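Local coordinates for protein beta-glucosidase (PDB 6JXG) that probably hydrolyses terminal, non-reducing beta-D-glucosyl residues to release beta-D-glucose during cellulose breakdown, as a secreted glycoside hydrolase family 3 enzyme, at residues 55-60 against 101-106; 107-112 against 150-155; 355-360 against 415-420. All coordinates share one frame; numbering follows the deposited sequence.

Interaction 1. Residues 55-60 against 101-106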
loop_
_atom_site.group_PDB
_atom_site.type_symbol
_atom_site.label_atom_id
_atom_site.label_comp_id
_atom_site.label_asym_id
_atom_site.label_seq_id
_atom_site.Cartn_x
_atom_site.Cartn_y
_atom_site.Cartn_z
ATOM N N CYS A 55 4.225 -8.292 21.377
ATOM C CA CYS A 55 3.483 -7.039 21.184
ATOM C C CYS A 55 3.204 -6.906 19.674
ATOM O O CYS A 55 4.162 -6.872 18.861
ATOM C CB CYS A 55 4.306 -5.853 21.689
ATOM S SG CYS A 55 3.599 -4.208 21.265
ATOM N N TYR A 56 1.900 -6.865 19.344
ATOM C CA TYR A 56 1.436 -6.677 17.970
ATOM C C TYR A 56 0.811 -5.286 17.907
ATOM O O TYR A 56 -0.149 -4.990 18.684
ATOM C CB TYR A 56 0.359 -7.713 17.661
ATOM C CG TYR A 56 0.790 -9.174 17.599
ATOM C CD1 TYR A 56 0.854 -9.865 16.383
ATOM C CD2 TYR A 56 1.040 -9.877 18.729
ATOM C CE1 TYR A 56 1.210 -11.164 16.348
ATOM C CE2 TYR A 56 1.429 -11.192 18.707
ATOM C CZ TYR A 56 1.497 -11.852 17.505
ATOM O OH TYR A 56 1.852 -13.176 17.507
ATOM N N GLN A 57 1.326 -4.449 17.016
ATOM C CA GLN A 57 0.913 -3.063 16.971
ATOM C C GLN A 57 0.605 -2.607 15.514
ATOM O O GLN A 57 1.384 -2.843 14.593
ATOM C CB GLN A 57 1.934 -2.128 17.625
ATOM C CG GLN A 57 1.386 -0.735 17.923
ATOM C CD GLN A 57 0.466 -0.739 19.142
ATOM O OE1 GLN A 57 0.307 -1.765 19.840
ATOM N NE2 GLN A 57 -0.134 0.419 19.429
ATOM N N ASP A 58 -0.517 -1.911 15.370
ATOM C CA ASP A 58 -0.829 -1.189 14.094
ATOM C C ASP A 58 0.153 0.019 13.948
ATOM O O ASP A 58 0.815 0.459 14.934
ATOM C CB ASP A 58 -2.242 -0.647 14.125
ATOM C CG ASP A 58 -3.316 -1.687 13.912
ATOM O OD1 ASP A 58 -3.077 -2.535 13.057
ATOM O OD2 ASP A 58 -4.380 -1.633 14.601
ATOM N N GLY A 59 0.328 0.553 12.757
ATOM C CA GLY A 59 -0.269 0.047 11.534
ATOM C C GLY A 59 0.730 0.255 10.419
ATOM O O GLY A 59 1.903 0.475 10.669
ATOM N N PRO A 60 0.272 0.190 9.156
ATOM C CA PRO A 60 1.204 0.228 8.010
ATOM C C PRO A 60 1.998 1.501 7.771
ATOM O O PRO A 60 3.078 1.406 7.162
ATOM C CB PRO A 60 0.275 -0.152 6.785
ATOM C CG PRO A 60 -0.920 -0.835 7.447
ATOM C CD PRO A 60 -1.097 -0.173 8.760
ATOM N N LEU A 101 10.333 0.995 20.399
ATOM C CA LEU A 101 9.207 0.861 21.296
ATOM C C LEU A 101 8.935 -0.544 21.856
ATOM O O LEU A 101 7.985 -0.717 22.596
ATOM C CB LEU A 101 7.957 1.311 20.526
ATOM C CG LEU A 101 7.965 2.827 20.226
ATOM C CD1 LEU A 101 6.748 3.250 19.392
ATOM C CD2 LEU A 101 8.056 3.720 21.444
ATOM N N GLY A 102 9.694 -1.551 21.424
ATOM C CA GLY A 102 9.577 -2.896 21.903
ATOM C C GLY A 102 8.441 -3.623 21.188
ATOM O O GLY A 102 8.023 -4.667 21.608
ATOM N N ILE A 103 7.992 -3.080 20.064
ATOM C CA ILE A 103 6.946 -3.754 19.258
ATOM C C ILE A 103 7.531 -4.959 18.574
ATOM O O ILE A 103 8.518 -4.865 17.816
ATOM C CB ILE A 103 6.301 -2.773 18.264
ATOM C CG1 ILE A 103 5.580 -1.705 19.049
ATOM C CG2 ILE A 103 5.337 -3.498 17.292
ATOM C CD1 ILE A 103 5.049 -0.565 18.268
ATOM N N ASN A 104 6.938 -6.140 18.809
ATOM C CA ASN A 104 7.448 -7.318 18.139
ATOM C C ASN A 104 7.002 -7.471 16.655
ATOM O O ASN A 104 7.834 -7.802 15.775
ATOM C CB ASN A 104 7.149 -8.614 18.896
ATOM C CG ASN A 104 7.899 -8.692 20.250
ATOM O OD1 ASN A 104 9.139 -9.037 20.343
ATOM N ND2 ASN A 104 7.215 -8.314 21.252
ATOM N N VAL A 105 5.708 -7.260 16.435
ATOM C CA VAL A 105 5.071 -7.438 15.126
ATOM C C VAL A 105 4.383 -6.131 14.798
ATOM O O VAL A 105 3.489 -5.697 15.541
ATOM C CB VAL A 105 4.052 -8.589 15.148
ATOM C CG1 VAL A 105 3.480 -8.788 13.742
ATOM C CG2 VAL A 105 4.773 -9.853 15.662
ATOM N N GLN A 106 4.808 -5.522 13.706
ATOM C CA GLN A 106 4.186 -4.308 13.182
ATOM C C GLN A 106 3.199 -4.723 12.102
ATOM O O GLN A 106 3.598 -5.383 11.126
ATOM C CB GLN A 106 5.241 -3.365 12.627
ATOM C CG GLN A 106 4.734 -1.969 12.336
ATOM C CD GLN A 106 4.195 -1.234 13.532
ATOM O OE1 GLN A 106 4.588 -1.470 14.682
ATOM N NE2 GLN A 106 3.317 -0.273 13.269
#
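Strands 55-57 and 105-106 run parallel, pairing Y56 with V105 and Q57 with Q106. They are neighbouring strands of the TIM-barrel domain of a family 3 glycoside hydrolase, joined by a beta-alpha-beta crossover that includes helix 84-100. V105 N donates to C55 O at 2.9 Å, and Q57 N donates to V105 O at 2.9 Å. Both donors approach nearly along the C=O axis. N104 N adds a weak second bond to C55 O. G102 ends the preceding helix in a Schellman motif, and its positive phi suits a glycine.

Y56 and V105 lie side by side on one face of the sheet. V105 CG2 sits over the tyrosine ring, offset toward its rim, in a CH-pi contact 4.2 Å from the ring centroid. V105 CB also meets CD1 of Y56 at 3.7 Å. On the other face, I103 crosses Q57 at about a right angle, with I103 CD1 3.5 Å from Q57 CB. I103 CG1 touches C55 SG at 3.9 Å; this sulfur is disulfide-bonded to C39. The amide of Q57 turns away to V40 N, R64 O and S308 OG. D58 forms a salt bridge with R64.

Q106 reaches along to G59. Its CG is anti to the backbone N (chi1 -168°), and a bend at chi2 (61°) swings the amide toward the residues after Q57. A cis peptide precedes G59. Q106 NE2 donates to G59 O at 3.1 Å, nearly straight (162°), on a lone pair in the carbonyl plane.

Interaction 2. Residues 107-112 against 150-155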
loop_
_atom_site.group_PDB
_atom_site.type_symbol
_atom_site.label_atom_id
_atom_site.label_comp_id
_atom_site.label_asym_id
_atom_site.label_seq_id
_atom_site.Cartn_x
_atom_site.Cartn_y
_atom_site.Cartn_z
ATOM N N LEU A 107 1.936 -4.260 12.221
ATOM C CA LEU A 107 0.857 -4.841 11.409
ATOM C C LEU A 107 0.776 -4.123 10.056
ATOM O O LEU A 107 -0.120 -3.288 9.829
ATOM C CB LEU A 107 -0.485 -4.800 12.202
ATOM C CG LEU A 107 -0.421 -5.666 13.479
ATOM C CD1 LEU A 107 -1.689 -5.486 14.269
ATOM C CD2 LEU A 107 -0.151 -7.145 13.203
ATOM N N GLY A 108 1.749 -4.406 9.195
ATOM C CA GLY A 108 1.718 -4.007 7.775
ATOM C C GLY A 108 2.961 -4.630 7.104
ATOM O O GLY A 108 3.835 -5.211 7.780
ATOM N N PRO A 109 3.112 -4.453 5.800
ATOM C CA PRO A 109 2.327 -3.651 4.935
ATOM C C PRO A 109 1.101 -4.402 4.331
ATOM O O PRO A 109 0.816 -5.504 4.668
ATOM C CB PRO A 109 3.301 -3.240 3.851
ATOM C CG PRO A 109 4.228 -4.454 3.689
ATOM C CD PRO A 109 4.231 -5.086 5.086
ATOM N N VAL A 110 0.352 -3.679 3.505
ATOM C CA VAL A 110 -0.929 -4.139 3.005
ATOM C C VAL A 110 -0.865 -4.559 1.550
ATOM O O VAL A 110 -0.686 -3.717 0.652
ATOM C CB VAL A 110 -1.988 -3.026 3.217
ATOM C CG1 VAL A 110 -3.296 -3.423 2.562
ATOM C CG2 VAL A 110 -2.211 -2.714 4.714
ATOM N N ALA A 111 -0.952 -5.871 1.326
ATOM C CA ALA A 111 -1.103 -6.479 -0.017
ATOM C C ALA A 111 -2.533 -6.744 -0.464
ATOM O O ALA A 111 -2.747 -7.087 -1.640
ATOM C CB ALA A 111 -0.384 -7.801 -0.094
ATOM N N GLY A 112 -3.480 -6.691 0.474
ATOM C CA GLY A 112 -4.920 -7.019 0.240
ATOM C C GLY A 112 -5.704 -6.099 1.188
ATOM O O GLY A 112 -5.592 -6.175 2.414
ATOM N N VAL A 150 12.081 -5.481 13.288
ATOM C CA VAL A 150 10.695 -5.798 13.654
ATOM C C VAL A 150 10.218 -6.916 12.694
ATOM O O VAL A 150 10.770 -7.101 11.578
ATOM C CB VAL A 150 9.726 -4.558 13.556
ATOM C CG1 VAL A 150 9.400 -4.233 12.107
ATOM C CG2 VAL A 150 8.429 -4.822 14.271
ATOM N N GLN A 151 9.259 -7.718 13.141
ATOM C CA GLN A 151 8.567 -8.681 12.257
ATOM C C GLN A 151 7.472 -7.912 11.480
ATOM O O GLN A 151 6.668 -7.189 12.076
ATOM C CB GLN A 151 7.885 -9.768 13.086
ATOM C CG GLN A 151 8.858 -10.602 13.912
ATOM C CD GLN A 151 8.198 -11.656 14.799
ATOM O OE1 GLN A 151 8.395 -11.692 16.068
ATOM N NE2 GLN A 151 7.416 -12.512 14.191
ATOM N N ALA A 152 7.464 -8.003 10.176
ATOM C CA ALA A 152 6.397 -7.430 9.396
ATOM C C ALA A 152 5.266 -8.457 9.272
ATOM O O ALA A 152 5.416 -9.645 9.594
ATOM C CB ALA A 152 6.919 -7.048 7.986
ATOM N N CYS A 153 4.103 -7.963 8.866
ATOM C CA CYS A 153 2.885 -8.720 8.786
ATOM C C CYS A 153 2.165 -8.263 7.503
ATOM O O CYS A 153 1.437 -7.247 7.482
ATOM C CB CYS A 153 1.975 -8.452 9.991
ATOM S SG CYS A 153 0.452 -9.520 9.940
ATOM N N ALA A 154 2.286 -9.057 6.467
ATOM C CA ALA A 154 1.533 -8.831 5.266
ATOM C C ALA A 154 0.038 -9.136 5.464
ATOM O O ALA A 154 -0.359 -10.283 5.795
ATOM C CB ALA A 154 2.085 -9.674 4.119
ATOM N N LYS A 155 -0.803 -8.161 5.178
ATOM C CA LYS A 155 -2.249 -8.309 5.467
ATOM C C LYS A 155 -3.025 -7.743 4.265
ATOM O O LYS A 155 -2.455 -6.887 3.520
ATOM C CB LYS A 155 -2.598 -7.613 6.794
ATOM C CG LYS A 155 -2.567 -6.097 6.823
ATOM C CD LYS A 155 -2.629 -5.540 8.257
ATOM C CE LYS A 155 -2.956 -4.073 8.163
ATOM N NZ LYS A 155 -3.060 -3.402 9.467
#
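Main-chain hydrogen bonds tie the loop 107-112 to strand 151-157 in the TIM-barrel domain. C153 N donates to G108 O at 3.0 Å, from above the carbonyl plane. The methyl of A152 lies beside the same oxygen, with A152 CB 3.6 Å from G108 O. K155 N donates to P109 O at 3.2 Å, nearly along the C=O axis. K155 O is gripped twice: G112 N meets it on a lone pair at 3.2 Å, and A111 N adds a weak bond. V110 and K155 form a single backbone bridge. A cis peptide before P109 shapes the loop here.

The polar side-chain contact is made by K155. Its CG takes the crowded position between the backbone N and the carbonyl carbon (chi1 71°), and the rest of the chain is extended. This carries NZ across the loop to L107 O, 3.0 Å away. The ammonium lies above that carbonyl plane (41° out of it). D58, salt-bridged to R64, is at most a long and weak second partner of NZ.

Apolar contacts fill in around these bonds. V110 crosses K155 obliquely, with V110 CG2 3.8 Å from K155 CE. L107 CD2 lies 4.1 Å from C153 CB.

K155 lies toward the C-terminal end of its strand, where TIM barrels place their active-site pocket. P109, A111 and A154 pack on M138 of helix 131-147, and A111 and A154 also touch F186 of helix 184-191. On the next strand, 196-199, M198 meets L107, C153 and K155.

Interaction 3. Residues 355-360 against 415-420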
loop_
_atom_site.group_PDB
_atom_site.type_symbol
_atom_site.label_atom_id
_atom_site.label_comp_id
_atom_site.label_asym_id
_atom_site.label_seq_id
_atom_site.Cartn_x
_atom_site.Cartn_y
_atom_site.Cartn_z
ATOM N N ILE A 355 -7.470 28.811 -1.123
ATOM C CA ILE A 355 -8.881 28.517 -0.974
ATOM C C ILE A 355 -9.122 27.050 -0.597
ATOM O O ILE A 355 -8.612 26.163 -1.235
ATOM C CB ILE A 355 -9.659 28.875 -2.285
ATOM C CG1 ILE A 355 -9.432 30.331 -2.633
ATOM C CG2 ILE A 355 -11.142 28.539 -2.192
ATOM C CD1 ILE A 355 -9.650 30.641 -4.085
ATOM N N GLY A 356 -9.989 26.818 0.379
ATOM C CA GLY A 356 -10.343 25.486 0.793
ATOM C C GLY A 356 -9.834 25.176 2.153
ATOM O O GLY A 356 -8.732 25.541 2.480
ATOM N N GLN A 357 -10.613 24.435 2.922
ATOM C CA GLN A 357 -10.209 24.069 4.264
ATOM C C GLN A 357 -9.056 23.091 4.224
ATOM O O GLN A 357 -8.370 22.980 5.192
ATOM C CB GLN A 357 -11.366 23.451 5.070
ATOM C CG GLN A 357 -11.941 22.180 4.565
ATOM C CD GLN A 357 -12.785 21.502 5.599
ATOM O OE1 GLN A 357 -12.414 21.466 6.807
ATOM N NE2 GLN A 357 -13.926 21.034 5.189
ATOM N N ASP A 358 -8.881 22.380 3.103
ATOM C CA ASP A 358 -7.723 21.493 2.913
ATOM C C ASP A 358 -6.375 22.241 2.938
ATOM O O ASP A 358 -5.336 21.606 3.012
ATOM C CB ASP A 358 -7.943 20.629 1.611
ATOM C CG ASP A 358 -6.762 19.678 1.289
ATOM O OD1 ASP A 358 -6.504 18.814 2.138
ATOM O OD2 ASP A 358 -6.181 19.736 0.170
ATOM N N ALA A 359 -6.349 23.572 2.925
ATOM C CA ALA A 359 -5.123 24.311 2.922
ATOM C C ALA A 359 -4.480 24.456 4.296
ATOM O O ALA A 359 -3.291 24.806 4.364
ATOM C CB ALA A 359 -5.331 25.719 2.374
ATOM N N ILE A 360 -5.290 24.252 5.338
ATOM C CA ILE A 360 -4.899 24.491 6.739
ATOM C C ILE A 360 -5.140 23.291 7.614
ATOM O O ILE A 360 -5.959 22.444 7.292
ATOM C CB ILE A 360 -5.674 25.687 7.346
ATOM C CG1 ILE A 360 -7.184 25.411 7.298
ATOM C CG2 ILE A 360 -5.201 26.959 6.651
ATOM C CD1 ILE A 360 -8.015 26.424 8.034
ATOM N N THR A 415 -9.973 29.947 3.634
ATOM C CA THR A 415 -9.673 28.569 4.080
ATOM C C THR A 415 -10.851 27.795 4.655
ATOM O O THR A 415 -10.708 27.002 5.566
ATOM C CB THR A 415 -8.513 28.653 5.056
ATOM O OG1 THR A 415 -8.851 29.538 6.102
ATOM C CG2 THR A 415 -7.325 29.227 4.392
ATOM N N THR A 416 -12.029 28.032 4.094
ATOM C CA THR A 416 -13.219 27.239 4.292
ATOM C C THR A 416 -13.610 26.787 2.898
ATOM O O THR A 416 -12.969 27.146 1.910
ATOM C CB THR A 416 -14.391 28.018 4.906
ATOM O OG1 THR A 416 -14.991 28.889 3.928
ATOM C CG2 THR A 416 -13.986 28.812 6.032
ATOM N N ASP A 417 -14.668 26.001 2.828
ATOM C CA ASP A 417 -15.198 25.536 1.588
ATOM C C ASP A 417 -16.400 26.369 1.108
ATOM O O ASP A 417 -17.189 25.919 0.215
ATOM C CB ASP A 417 -15.593 24.096 1.709
ATOM C CG ASP A 417 -14.360 23.160 1.848
ATOM O OD1 ASP A 417 -13.220 23.516 1.513
ATOM O OD2 ASP A 417 -14.596 22.071 2.278
ATOM N N SER A 418 -16.569 27.554 1.676
ATOM C CA SER A 418 -17.656 28.465 1.170
ATOM C C SER A 418 -17.400 28.876 -0.294
ATOM O O SER A 418 -16.331 29.401 -0.597
ATOM C CB SER A 418 -17.679 29.752 1.964
ATOM O OG SER A 418 -18.500 30.689 1.256
ATOM N N THR A 419 -18.350 28.605 -1.177
ATOM C CA THR A 419 -18.207 28.964 -2.594
ATOM C C THR A 419 -18.278 30.489 -2.810
ATOM O O THR A 419 -17.684 30.999 -3.742
ATOM C CB THR A 419 -19.249 28.273 -3.464
ATOM O OG1 THR A 419 -20.579 28.592 -3.026
ATOM C CG2 THR A 419 -19.061 26.783 -3.418
ATOM N N SER A 420 -19.007 31.222 -1.958
ATOM C CA SER A 420 -19.117 32.665 -2.154
ATOM C C SER A 420 -17.840 33.287 -1.699
ATOM O O SER A 420 -17.335 34.154 -2.343
ATOM C CB SER A 420 -20.334 33.243 -1.374
ATOM O OG SER A 420 -20.336 32.612 -0.089
HETATM O O HOH W 1 -11.042 21.886 0.974
#
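This is a polar surface contact between two loops that leave neighbouring parallel strands in the C-terminal family 3 domain. Segment 355-360 follows strand 351-355. Segment 415-420 follows strand 410-414, at the edge of the sheet, and leads into helix 419-427. D417 makes the bridge, using both carboxylate oxygens on Q357. Q357 N donates to D417 OD1 at 3.1 Å, nearly straight (170°). Q357 NE2 donates to D417 OD2 at 3.2 Å. Both donors come from above the carboxylate plane, and the amide and carboxylate planes are 67° apart. The other amide atom of Q357, OE1, accepts from G377 N.

A water donates to D417 OD1 at 2.8 Å and accepts from D358 N, so the carboxylate also reaches the 3-10 turn 357-359. Separately, I360 crosses T415 at about a right angle. I360 CD1 meets T415 CB at 3.8 Å, and the two CG2 methyls of I360 and T415 also touch.

T416 OG1 accepts from S418 N in an ST turn. S418 N-caps helix 419-427, its OG accepting weakly from S420 N. ST turn and N-cap together link strand 410-414 to that helix in the largely parallel sheet domain of family 3.

Overall arrangement
Interactions 1 and 2 both reach one sheet, and their centres are 10 Å apart. Interaction 1 uses strand 105-106 itself, and interaction 2 uses the loop that follows it. Q57 O and L107 N, 2.8 Å apart, probably form a hydrogen bond, as do Q106 N and Q151 O at 3.0 Å. P60 CD also packs against L107 O at 3.4 Å. The glycans in the entry are attached to the protein and do not mark the active site, which in a TIM barrel is expected at the C-terminal ends of the strands. Interaction 3 belongs to the C-terminal domain. Its nearest atoms are about 20 Å from interaction 1 and about 22 Å from interaction 2.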